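Long-range contacts in bifunctional protein PutA (Bdellovibrio bacteriovorus, PDB 5UR2), which probably oxidises L-proline to L-glutamate in two steps, pairing a flavin-dependent proline dehydrogenase with an NAD-dependent glutamate semialdehyde dehydrogenase: residues Val236-Glu241 and Phe268-Gln273; Ile744-Gly749 and Ile951-Gly956; Asp513-Ser518 and Gly853-Pro858. One frame throughout, in Å; residues are numbered along the deposited sequence.

In the fold
The three contacts illustrate how a bifunctional enzyme keeps its two chemistries apart within one chain. Contact 1 joins adjacent strands of the proline dehydrogenase barrel and touches the modified flavin directly. Contacts 2 and 3 belong to the aldehyde dehydrogenase part, and their segments alternate along the sequence. Contact 2 holds Glu746, one of two predicted active-site residues, whose side chain lies about 4 Å from that of the other, Cys780. Its centre is about 49 Å from that of contact 1, across the centre of the chain. Contact 3 is away from either site, its centre about 28 Å and 44 Å from the centres of contacts 2 and 1.

Contact 1 (Val236-Glu241 and Phe268-Gln273); sequences VNLDME and FGIVIQ. With P5F (N-propargylglycine-modified flavin adenine dinucleotide), chain F.
Asn237 and Gly269 show the fit in miniature: the amide group of the asparagine lies where a side chain on Gly269 would otherwise stand. The two segments are neighbouring parallel strands of a TIM-type barrel, joined by backbone bonds such as Leu238 N to Gly269 O (2.7 Å). On the other face Leu238 and Ile270 run alongside each other in the same direction, with CD2 and CD1 4.0 Å apart. Beyond the paired strands Met240 is the main bump. Its CB rests on Val271 CB at 3.7 Å, and bends at chi2 (62°) and chi3 (76°) fold the chain so that CE approaches both Val271 O and Ile270 CD1. Gln273 crosses the methionine obliquely, its OE1 3.1 Å from Met240 CG. Gln273 NE2 gives two bonds, to the flavin O2 (2.7 Å) and to Glu241 O (3.1 Å). Met240 receives N3-H of the flavin on its own O (2.8 Å) and donates its N to O4, gripping the pyrimidine edge. Within this beta-alpha-beta unit helix 246-257 packs under Leu238, Met240 and Ile270, while Val271 and Gln273 lean on Val302 of the next strand, 298-302.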
# COMPACT_ATOMS: atom_id res chain seq x y z
N VAL B 236 -49.06 13.27 34.72
CA VAL B 236 -47.64 13.46 34.40
C VAL B 236 -47.11 12.19 33.75
O VAL B 236 -47.15 11.11 34.35
CB VAL B 236 -46.81 13.82 35.64
CG1 VAL B 236 -45.39 14.17 35.22
CG2 VAL B 236 -47.45 14.99 36.35
N ASN B 237 -46.64 12.34 32.52
CA ASN B 237 -46.09 11.24 31.73
C ASN B 237 -44.59 11.43 31.57
O ASN B 237 -44.13 12.52 31.22
CB ASN B 237 -46.77 11.17 30.36
CG ASN B 237 -46.51 9.85 29.67
OD1 ASN B 237 -45.45 9.65 29.08
ND2 ASN B 237 -47.48 8.94 29.74
N LEU B 238 -43.82 10.37 31.83
CA LEU B 238 -42.38 10.39 31.66
C LEU B 238 -42.09 9.79 30.29
O LEU B 238 -42.46 8.64 30.03
CB LEU B 238 -41.67 9.60 32.77
CG LEU B 238 -40.14 9.69 32.80
CD1 LEU B 238 -39.71 11.15 32.98
CD2 LEU B 238 -39.53 8.81 33.88
N ASP B 239 -41.49 10.59 29.40
CA ASP B 239 -41.15 10.09 28.07
C ASP B 239 -40.00 9.09 28.15
O ASP B 239 -39.33 8.94 29.18
CB ASP B 239 -40.82 11.23 27.11
CG ASP B 239 -42.06 12.03 26.67
OD1 ASP B 239 -43.19 11.50 26.73
OD2 ASP B 239 -41.91 13.19 26.24
N MET B 240 -39.77 8.39 27.04
CA MET B 240 -38.65 7.47 26.93
C MET B 240 -37.73 7.95 25.83
O MET B 240 -38.16 8.12 24.68
CB MET B 240 -39.10 6.04 26.64
CG MET B 240 -37.93 5.08 26.70
SD MET B 240 -37.20 5.01 28.34
CE MET B 240 -38.45 4.02 29.16
N GLU B 241 -36.46 8.14 26.19
CA GLU B 241 -35.45 8.64 25.27
C GLU B 241 -34.64 7.47 24.70
O GLU B 241 -35.17 6.36 24.57
CB GLU B 241 -34.57 9.67 25.98
CG GLU B 241 -35.36 10.91 26.40
CD GLU B 241 -34.69 11.71 27.51
OE1 GLU B 241 -34.70 11.24 28.67
OE2 GLU B 241 -34.17 12.83 27.25
N PHE B 268 -49.89 8.80 36.61
CA PHE B 268 -48.51 8.86 36.14
C PHE B 268 -48.37 7.85 35.01
O PHE B 268 -48.99 6.78 35.05
CB PHE B 268 -47.52 8.50 37.26
CG PHE B 268 -47.45 9.50 38.38
CD1 PHE B 268 -47.32 10.86 38.12
CD2 PHE B 268 -47.47 9.08 39.70
CE1 PHE B 268 -47.22 11.77 39.16
CE2 PHE B 268 -47.38 9.99 40.74
CZ PHE B 268 -47.26 11.34 40.48
N GLY B 269 -47.55 8.18 34.01
CA GLY B 269 -47.35 7.29 32.89
C GLY B 269 -45.89 7.24 32.48
O GLY B 269 -45.12 8.18 32.69
N ILE B 270 -45.55 6.12 31.84
CA ILE B 270 -44.21 5.85 31.32
C ILE B 270 -44.37 5.34 29.89
O ILE B 270 -45.38 4.71 29.55
CB ILE B 270 -43.44 4.83 32.22
CG1 ILE B 270 -42.00 4.56 31.74
CG2 ILE B 270 -44.17 3.51 32.26
CD1 ILE B 270 -41.00 5.66 31.96
N VAL B 271 -43.37 5.65 29.05
CA VAL B 271 -43.37 5.22 27.66
C VAL B 271 -42.58 3.93 27.51
O VAL B 271 -41.49 3.78 28.07
CB VAL B 271 -42.80 6.32 26.74
CG1 VAL B 271 -42.59 5.76 25.34
CG2 VAL B 271 -43.75 7.51 26.69
N ILE B 272 -43.12 3.00 26.72
CA ILE B 272 -42.39 1.82 26.28
C ILE B 272 -42.34 1.82 24.76
O ILE B 272 -43.36 2.09 24.10
CB ILE B 272 -43.05 0.53 26.83
CG1 ILE B 272 -42.82 0.42 28.35
CG2 ILE B 272 -42.52 -0.70 26.11
CD1 ILE B 272 -41.35 0.23 28.74
N GLN B 273 -41.15 1.52 24.20
CA GLN B 273 -40.90 1.54 22.75
C GLN B 273 -40.88 0.11 22.22
O GLN B 273 -39.94 -0.65 22.48
CB GLN B 273 -39.58 2.24 22.43
CG GLN B 273 -39.51 3.70 22.93
CD GLN B 273 -38.15 4.07 23.48
OE1 GLN B 273 -37.52 3.27 24.18
NE2 GLN B 273 -37.69 5.30 23.20
PA P5F F . -45.42 3.22 11.64
O1A P5F F . -46.49 2.07 11.65
O2A P5F F . -44.99 3.72 10.35
O5B P5F F . -44.09 2.86 12.25
C5B P5F F . -42.87 3.56 12.05
C4B P5F F . -41.86 3.09 13.11
O4B P5F F . -41.36 1.79 12.88
C3B P5F F . -40.63 3.93 13.29
O3B P5F F . -40.87 5.08 14.01
C2B P5F F . -39.72 3.00 13.99
O2B P5F F . -40.02 2.99 15.34
C1B P5F F . -40.07 1.68 13.40
N9A P5F F . -39.20 1.27 12.32
C8A P5F F . -38.93 1.93 11.13
N7A P5F F . -38.09 1.18 10.41
C5A P5F F . -37.80 -0.00 11.09
C6A P5F F . -36.99 -1.11 10.84
N6A P5F F . -36.25 -1.22 9.61
N1A P5F F . -36.90 -2.11 11.74
C2A P5F F . -37.59 -2.06 12.90
N3A P5F F . -38.36 -0.97 13.19
C4A P5F F . -38.49 0.04 12.33
N1 P5F F . -41.05 7.67 20.44
C2 P5F F . -40.09 7.37 21.47
O2 P5F F . -39.03 6.54 21.15
N3 P5F F . -40.23 7.90 22.80
C4 P5F F . -41.30 8.74 23.16
O4 P5F F . -41.38 9.22 24.47
C4X P5F F . -42.32 9.08 22.07
N5 P5F F . -43.39 10.04 22.29
C5X P5F F . -44.53 9.96 21.36
C6 P5F F . -45.87 10.47 21.79
C7 P5F F . -46.99 10.31 20.93
C7M P5F F . -48.34 10.83 21.38
C8 P5F F . -46.85 9.66 19.67
C8M P5F F . -48.02 9.47 18.74
C9 P5F F . -45.59 9.17 19.26
C9A P5F F . -44.41 9.34 20.15
N10 P5F F . -43.11 8.81 19.74
C10 P5F F . -42.16 8.54 20.78
C1' P5F F . -42.82 8.38 18.35
C2' P5F F . -43.30 6.96 18.06
O2' P5F F . -42.52 6.08 18.79
C3' P5F F . -43.28 6.55 16.59
O3' P5F F . -41.97 6.59 16.14
C4' P5F F . -44.11 7.43 15.66
O4' P5F F . -45.16 7.93 16.42
C5' P5F F . -44.57 6.76 14.36
O5' P5F F . -44.97 5.41 14.51
P P5F F . -46.25 4.72 13.79
O1P P5F F . -46.95 3.51 14.53
O2P P5F F . -47.12 5.99 13.48
O3P P5F F . -45.74 4.54 12.24
C21 P5F F . -41.79 12.11 22.49
C22 P5F F . -42.67 11.08 22.48
C23 P5F F . -40.65 12.18 23.51
O HOH W 1 -34.69 3.69 24.18

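Contact 2 (Ile744-Gly749 and Ile951-Gly956); sequences IIEMGG and IGSKTG
Ile745 and Ser953 meet at the first of two flat groups here, the peptide carbonyl of Ile745; the second is the carboxylate of Glu746. Ser953 CB stands over one face of that carbonyl, 3.6 Å from Ile745 O, on the other side of its plane from Ile951 N. Ile745 and Ile951 form an antiparallel hydrogen-bonded pair: Ile745 N reaches Ile951 O at 3.2 Å, and Ile951 N returns to Ile745 O at 3.1 Å. The serine hydroxyl, anti to its backbone N (chi1 -180°), is directed to the Glu746 side, where a water joins Ser953 OG (2.9 Å) to Glu746 OE1 (2.6 Å). This water donates to OE1 from well above the carboxylate plane. The link places Ser953 in the second shell of a glutamate predicted to be catalytic. At the neighbouring residue, Ile744 CG2 touches Gly952 O at 3.4 Å. Strand 742-746 carries parallel strand 711-717 along one edge and the short strand 950-951 along the other. Met727 of helix 720-730 packs on both Ile745 and Ile951, and Val740 of the second subunit also reaches Ile951.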
# COMPACT_ATOMS: atom_id res chain seq x y z
N ILE B 744 10.94 7.22 15.16
CA ILE B 744 9.49 7.31 15.00
C ILE B 744 8.98 8.13 16.18
O ILE B 744 8.89 7.61 17.29
CB ILE B 744 8.85 5.91 14.94
CG1 ILE B 744 9.56 5.06 13.87
CG2 ILE B 744 7.35 6.01 14.63
CD1 ILE B 744 9.21 3.57 13.91
N ILE B 745 8.63 9.40 15.94
CA ILE B 745 8.51 10.41 16.99
C ILE B 745 7.13 11.08 16.95
O ILE B 745 6.70 11.55 15.89
CB ILE B 745 9.59 11.51 16.84
CG1 ILE B 745 10.99 10.92 16.84
CG2 ILE B 745 9.45 12.53 17.95
CD1 ILE B 745 11.41 10.40 18.17
N GLU B 746 6.48 11.18 18.11
CA GLU B 746 5.27 11.99 18.30
C GLU B 746 5.52 12.96 19.45
O GLU B 746 5.94 12.53 20.53
CB GLU B 746 4.06 11.09 18.57
CG GLU B 746 2.73 11.81 18.79
CD GLU B 746 1.64 10.91 19.40
OE1 GLU B 746 1.59 9.68 19.12
OE2 GLU B 746 0.84 11.43 20.19
N MET B 747 5.28 14.27 19.24
CA MET B 747 5.75 15.30 20.18
C MET B 747 4.70 16.31 20.66
O MET B 747 5.07 17.33 21.26
CB MET B 747 6.91 16.07 19.56
CG MET B 747 8.23 15.35 19.62
SD MET B 747 9.45 16.31 18.77
CE MET B 747 8.79 16.30 17.12
N GLY B 748 3.42 16.09 20.44
CA GLY B 748 2.43 16.98 21.04
C GLY B 748 1.88 18.03 20.09
O GLY B 748 2.26 18.14 18.91
N GLY B 749 0.96 18.82 20.64
CA GLY B 749 0.24 19.80 19.85
C GLY B 749 -0.25 20.96 20.69
O GLY B 749 -0.12 20.97 21.92
N ILE B 951 7.42 13.19 13.38
CA ILE B 951 7.86 12.72 12.07
C ILE B 951 7.78 11.20 12.05
O ILE B 951 8.17 10.53 13.02
CB ILE B 951 9.27 13.23 11.72
CG1 ILE B 951 9.65 12.76 10.30
CG2 ILE B 951 10.28 12.77 12.76
CD1 ILE B 951 10.40 13.79 9.46
N GLY B 952 7.23 10.64 10.96
CA GLY B 952 7.20 9.21 10.74
C GLY B 952 6.23 8.41 11.59
O GLY B 952 6.30 7.17 11.58
N SER B 953 5.33 9.06 12.33
CA SER B 953 4.42 8.38 13.25
C SER B 953 2.98 8.67 12.85
O SER B 953 2.44 9.73 13.19
CB SER B 953 4.68 8.81 14.70
OG SER B 953 3.81 8.14 15.60
N LYS B 954 2.36 7.75 12.13
CA LYS B 954 0.94 7.78 11.85
C LYS B 954 0.36 6.44 12.33
O LYS B 954 0.15 5.52 11.53
CB LYS B 954 0.71 8.03 10.36
CG LYS B 954 -0.69 8.46 10.01
CD LYS B 954 -1.08 9.72 10.76
CE LYS B 954 -2.18 10.48 10.00
NZ LYS B 954 -2.81 11.52 10.89
N THR B 955 0.12 6.33 13.64
CA THR B 955 -0.21 5.05 14.26
C THR B 955 -1.58 4.56 13.83
O THR B 955 -2.47 5.34 13.50
CB THR B 955 -0.17 5.16 15.80
OG1 THR B 955 -1.20 6.06 16.25
CG2 THR B 955 1.18 5.72 16.27
N GLY B 956 -1.76 3.23 13.85
CA GLY B 956 -3.05 2.67 13.53
C GLY B 956 -3.51 2.91 12.10
O GLY B 956 -4.72 2.89 11.83
O HOH W 2 1.33 9.43 16.51

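Contact 3 (Asp513-Ser518 and Gly853-Pro858); sequences DRVNPS and GGFFAP
Phe855 sits at the middle of an inverse gamma turn, closed by a weak bond from Phe856 N to Gly854 O, and its backbone N makes the only hydrogen bond between the two segments, to Pro517 O at 3.0 Å with an N-H...O angle of 172°. The other segment has an Asx turn, in which Asn516 OD1 accepts from Ser518 N (2.8 Å), so each side of the contact is a tight turn. In this aldehyde dehydrogenase part of the chain, strand 511-516 is an outermost strand of a mixed four-stranded sheet. The turn at Asn516-Ser518 meets the loop between strands 843-847 and 860-863. Gly854, without a side chain, lets its CA come within 3.5 Å of Pro517 O.

The phenyl group of Phe855 then runs back beside Pro517 and Val515. Its chi1 of -53° sets CG beside the backbone N. Phe855 CD2 touches Pro517 CB at 3.9 Å, and the valine crosses the phenylalanine at about a right angle, Val515 CG2 lying 4.2 Å from Phe855 CE2. Tyr828 and Lys825 of helix 825-841 also touch the Phe855 side chain. Ser518 OG is hydrogen-bonded to the backbone N of Ala812, and Asn516 ND2 is held by Gln522 OE1. Phe856 comes to the rest of Ser518: its CZ is 4.1 Å from Ser518 CB, and Ser518 O lies at the ring edge, near the ring plane, 3.6 Å from Phe856 CE2.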
# COMPACT_ATOMS: atom_id res chain seq x y z
N ASP B 513 9.56 5.47 44.24
CA ASP B 513 8.21 5.33 44.79
C ASP B 513 7.23 6.12 43.93
O ASP B 513 7.35 7.35 43.82
CB ASP B 513 8.15 5.82 46.24
CG ASP B 513 8.86 4.87 47.21
OD1 ASP B 513 9.05 3.68 46.90
OD2 ASP B 513 9.20 5.32 48.32
N ARG B 514 6.23 5.45 43.37
CA ARG B 514 5.22 6.09 42.53
C ARG B 514 3.91 6.17 43.31
O ARG B 514 3.28 5.14 43.59
CB ARG B 514 5.05 5.32 41.22
CG ARG B 514 3.87 5.76 40.39
CD ARG B 514 3.88 7.26 40.07
NE ARG B 514 2.71 7.61 39.27
CZ ARG B 514 2.22 8.84 39.14
NH1 ARG B 514 2.79 9.86 39.75
NH2 ARG B 514 1.14 9.03 38.39
N VAL B 515 3.51 7.39 43.66
CA VAL B 515 2.34 7.59 44.51
C VAL B 515 1.07 7.59 43.67
O VAL B 515 1.07 7.80 42.45
CB VAL B 515 2.46 8.89 45.34
CG1 VAL B 515 3.70 8.85 46.26
CG2 VAL B 515 2.54 10.09 44.42
N ASN B 516 -0.04 7.35 44.35
CA ASN B 516 -1.37 7.46 43.76
C ASN B 516 -1.64 8.93 43.50
O ASN B 516 -1.71 9.71 44.46
CB ASN B 516 -2.40 6.84 44.70
CG ASN B 516 -3.81 6.90 44.16
OD1 ASN B 516 -4.15 7.75 43.33
ND2 ASN B 516 -4.66 6.01 44.64
N PRO B 517 -1.77 9.36 42.24
CA PRO B 517 -1.93 10.80 41.98
C PRO B 517 -3.26 11.35 42.47
O PRO B 517 -3.39 12.58 42.57
CB PRO B 517 -1.80 10.90 40.46
CG PRO B 517 -2.24 9.53 39.96
CD PRO B 517 -1.73 8.56 41.00
N SER B 518 -4.26 10.50 42.76
CA SER B 518 -5.52 10.91 43.39
C SER B 518 -5.42 10.96 44.91
O SER B 518 -6.35 11.45 45.56
CB SER B 518 -6.66 9.95 43.05
OG SER B 518 -6.90 9.88 41.66
N GLY B 853 -5.88 16.31 48.67
CA GLY B 853 -5.33 14.98 48.83
C GLY B 853 -4.58 14.44 47.63
O GLY B 853 -3.96 13.38 47.74
N GLY B 854 -4.64 15.13 46.49
CA GLY B 854 -3.98 14.69 45.28
C GLY B 854 -3.70 15.84 44.34
O GLY B 854 -3.86 17.01 44.69
N PHE B 855 -3.28 15.50 43.12
CA PHE B 855 -2.80 16.51 42.17
C PHE B 855 -3.95 17.04 41.31
O PHE B 855 -3.94 16.99 40.08
CB PHE B 855 -1.67 15.93 41.31
CG PHE B 855 -0.55 15.33 42.12
CD1 PHE B 855 0.01 16.04 43.16
CD2 PHE B 855 -0.07 14.06 41.85
CE1 PHE B 855 1.05 15.50 43.94
CE2 PHE B 855 0.97 13.51 42.60
CZ PHE B 855 1.52 14.23 43.65
N PHE B 856 -4.94 17.59 41.99
CA PHE B 856 -6.17 18.03 41.33
C PHE B 856 -5.95 19.46 40.85
O PHE B 856 -6.09 20.41 41.62
CB PHE B 856 -7.36 17.90 42.28
CG PHE B 856 -7.64 16.48 42.69
CD1 PHE B 856 -8.31 15.62 41.84
CD2 PHE B 856 -7.16 16.00 43.90
CE1 PHE B 856 -8.54 14.30 42.20
CE2 PHE B 856 -7.38 14.68 44.27
CZ PHE B 856 -8.08 13.83 43.41
N ALA B 857 -5.57 19.60 39.59
CA ALA B 857 -5.52 20.93 38.99
C ALA B 857 -6.91 21.32 38.48
O ALA B 857 -7.65 20.47 37.98
CB ALA B 857 -4.49 20.97 37.84
N PRO B 858 -7.31 22.58 38.61
CA PRO B 858 -8.69 22.97 38.28
C PRO B 858 -8.88 23.17 36.79
O PRO B 858 -7.98 23.69 36.10
CB PRO B 858 -8.86 24.30 39.03
CG PRO B 858 -7.47 24.89 39.02
CD PRO B 858 -6.52 23.72 39.13